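Long-range contact in enzyme subtilase SubTY from Bacillus sp. TY145 (Bacillus sp., PDB 5FFN), which probably hydrolyses peptide bonds in proteins as a serine endopeptidase of the subtilase family, with bound calcium and sodium ions: residues V188-L193 against I226-P231. Sequence-based numbering, arbitrary orientation.
Sequences VAVAAL and IEVSAP
Ile226 lays CG2 against CB of Ala191, 3.7 Å away; CG2, anti to the Ile226 backbone N, is the branch that makes this contact, while CB of Ala189 lies beside Ile226 CA and Glu227 N. Next along, Glu227 and Val228 both donate their N-H to Ala189 O: the Glu227 N bond is 3.0 Å long and more bent, the Val228 N bond 3.3 Å and straighter, at 167°. The Glu227 side chain, bent at chi2, crosses Val188 at about a right angle, with OE2 3.6 Å from Val188 CG2. A water accepts from Ala189 N and donates to Glu227 OE1, while OE2 forms a salt bridge with Arg277 and accepts a hydrogen bond from Gln281, both on helix 273-286. An alanine in place of Glu227 would probably leave Arg277 without this acidic mate and Ala189 N without its water-mediated link. Val228 O takes the N-H of Ala191 in the carbonyl plane, and Val228 CG2 meets CG1 of Val188 and CG2 of Val190. On the other face of the sheet, Ser229 sets CB 3.7 Å from Leu193 CD2 and OG beside Ala191 CB, OG itself bonding to Ser303 O. Ala230 N donates to Ala191 O; Ala230 O receives Leu193 N at 2.8 Å, nearly straight at the hydrogen although the donor lies above the carbonyl plane. Pro231, lacking an N-H, pairs with Leu193 at the end of the register. Helix 250-267 covers Val190 and Ala230. This is parallel strand pairing within the buried central sheet of the alpha/beta subtilisin-like fold, flanked by helices.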
ATOM      1  N   VAL A 188       7.141  -7.120  -2.461  1.00  9.84           N
ATOM      2  CA  VAL A 188       7.891  -6.158  -1.646  1.00  9.52           C
ATOM      3  C   VAL A 188       6.956  -5.588  -0.551  1.00  9.65           C
ATOM      4  O   VAL A 188       6.074  -4.799  -0.867  1.00 10.06           O
ATOM      5  CB  VAL A 188       8.428  -5.002  -2.516  1.00  9.42           C
ATOM      6  CG1 VAL A 188       9.152  -3.992  -1.656  1.00  8.03           C
ATOM      7  CG2 VAL A 188       9.316  -5.555  -3.631  1.00  9.53           C
ATOM      8  N   ALA A 189       7.182  -5.988   0.704  1.00  9.09           N
ATOM      9  CA  ALA A 189       6.385  -5.527   1.879  1.00  9.05           C
ATOM     10  C   ALA A 189       6.864  -4.153   2.277  1.00  8.74           C
ATOM     11  O   ALA A 189       8.065  -3.950   2.589  1.00  9.37           O
ATOM     12  CB  ALA A 189       6.553  -6.482   3.077  1.00 10.12           C
ATOM     13  N   VAL A 190       5.941  -3.211   2.356  1.00  9.19           N
ATOM     14  CA  VAL A 190       6.305  -1.843   2.639  1.00  8.98           C
ATOM     15  C   VAL A 190       5.752  -1.411   4.020  1.00  9.81           C
ATOM     16  O   VAL A 190       4.522  -1.421   4.254  1.00  9.67           O
ATOM     17  CB  VAL A 190       5.828  -0.881   1.555  1.00  8.79           C
ATOM     18  CG1 VAL A 190       6.301   0.557   1.869  1.00 11.56           C
ATOM     19  CG2 VAL A 190       6.332  -1.278   0.183  1.00  9.37           C
ATOM     20  N   ALA A 191       6.685  -1.073   4.910  1.00  9.72           N
ATOM     21  CA  ALA A 191       6.368  -0.512   6.249  1.00 10.45           C
ATOM     22  C   ALA A 191       6.146   0.999   6.136  1.00 10.08           C
ATOM     23  O   ALA A 191       6.642   1.624   5.209  1.00 10.53           O
ATOM     24  CB  ALA A 191       7.535  -0.782   7.235  1.00  8.75           C
ATOM     25  N   ALA A 192       5.449   1.590   7.119  1.00 11.25           N
ATOM     26  CA  ALA A 192       5.103   3.016   7.081  1.00 11.69           C
ATOM     27  C   ALA A 192       6.002   3.785   8.080  1.00 11.83           C
ATOM     28  O   ALA A 192       6.039   3.450   9.290  1.00 11.58           O
ATOM     29  CB  ALA A 192       3.644   3.225   7.477  1.00 13.32           C
ATOM     30  N   LEU A 193       6.678   4.796   7.544  1.00 12.03           N
ATOM     31  CA  LEU A 193       7.360   5.830   8.319  1.00 11.98           C
ATOM     32  C   LEU A 193       6.363   6.961   8.659  1.00 12.85           C
ATOM     33  O   LEU A 193       5.482   7.292   7.873  1.00 13.90           O
ATOM     34  CB  LEU A 193       8.528   6.441   7.558  1.00 12.49           C
ATOM     35  CG  LEU A 193       9.629   5.477   7.047  1.00 10.72           C
ATOM     36  CD1 LEU A 193      10.635   6.144   6.158  1.00 10.58           C
ATOM     37  CD2 LEU A 193      10.248   4.823   8.238  1.00 13.15           C
ATOM     38  N   ILE A 226       9.618  -7.768   6.388  1.00 10.13           N
ATOM     39  CA  ILE A 226       9.464  -6.415   5.853  1.00 10.32           C
ATOM     40  C   ILE A 226      10.628  -6.139   4.905  1.00  8.92           C
ATOM     41  O   ILE A 226      11.753  -6.527   5.153  1.00 10.73           O
ATOM     42  CB  ILE A 226       9.506  -5.291   6.971  1.00 10.41           C
ATOM     43  CG1 ILE A 226       8.455  -5.598   8.035  1.00  8.96           C
ATOM     44  CG2 ILE A 226       9.418  -3.894   6.389  1.00 11.50           C
ATOM     45  CD1 ILE A 226       7.024  -5.451   7.510  1.00 11.87           C
ATOM     46  N   GLU A 227      10.357  -5.492   3.803  1.00  9.66           N
ATOM     47  CA  GLU A 227      11.440  -5.215   2.816  1.00  9.53           C
ATOM     48  C   GLU A 227      11.997  -3.777   2.885  1.00  9.27           C
ATOM     49  O   GLU A 227      13.207  -3.567   2.966  1.00  9.45           O
ATOM     50  CB  GLU A 227      10.942  -5.583   1.421  1.00  9.02           C
ATOM     51  CG  GLU A 227      12.017  -5.641   0.351  1.00  9.07           C
ATOM     52  CD  GLU A 227      11.693  -6.688  -0.736  1.00 11.32           C
ATOM     53  OE1 GLU A 227      10.870  -7.607  -0.486  1.00  8.53           O
ATOM     54  OE2 GLU A 227      12.269  -6.601  -1.829  1.00 10.92           O
ATOM     55  N   VAL A 228      11.111  -2.794   2.854  1.00  8.93           N
ATOM     56  CA  VAL A 228      11.502  -1.401   2.800  1.00  8.72           C
ATOM     57  C   VAL A 228      10.453  -0.603   3.573  1.00  8.57           C
ATOM     58  O   VAL A 228       9.359  -1.108   3.841  1.00  9.22           O
ATOM     59  CB  VAL A 228      11.611  -0.870   1.356  1.00  7.19           C
ATOM     60  CG1 VAL A 228      12.731  -1.589   0.608  1.00  9.72           C
ATOM     61  CG2 VAL A 228      10.259  -0.917   0.669  1.00  8.91           C
ATOM     62  N   SER A 229      10.821   0.634   3.873  1.00 10.21           N
ATOM     63  CA  SER A 229       9.972   1.571   4.565  1.00  9.75           C
ATOM     64  C   SER A 229       9.806   2.831   3.711  1.00 10.63           C
ATOM     65  O   SER A 229      10.708   3.197   2.925  1.00 10.90           O
ATOM     66  CB  SER A 229      10.616   1.967   5.876  1.00 10.85           C
ATOM     67  OG  SER A 229      10.765   0.847   6.712  1.00 11.63           O
ATOM     68  N   ALA A 230       8.640   3.489   3.845  1.00 10.60           N
ATOM     69  CA  ALA A 230       8.378   4.752   3.122  1.00  9.99           C
ATOM     70  C   ALA A 230       7.325   5.584   3.882  1.00 10.67           C
ATOM     71  O   ALA A 230       6.636   5.057   4.753  1.00 10.70           O
ATOM     72  CB  ALA A 230       7.949   4.501   1.687  1.00 11.38           C
ATOM     73  N   PRO A 231       7.227   6.896   3.554  1.00 12.40           N
ATOM     74  CA  PRO A 231       6.255   7.791   4.188  1.00 11.92           C
ATOM     75  C   PRO A 231       4.834   7.223   4.148  1.00 11.64           C
ATOM     76  O   PRO A 231       4.306   6.899   3.058  1.00 10.50           O
ATOM     77  CB  PRO A 231       6.336   9.087   3.351  1.00 12.19           C
ATOM     78  CG  PRO A 231       7.758   9.110   2.874  1.00 12.23           C
ATOM     79  CD  PRO A 231       8.047   7.616   2.557  1.00 12.52           C
TER
HETATM   80  O   HOH W   1       8.979  -8.312   1.542  1.00  8.32           O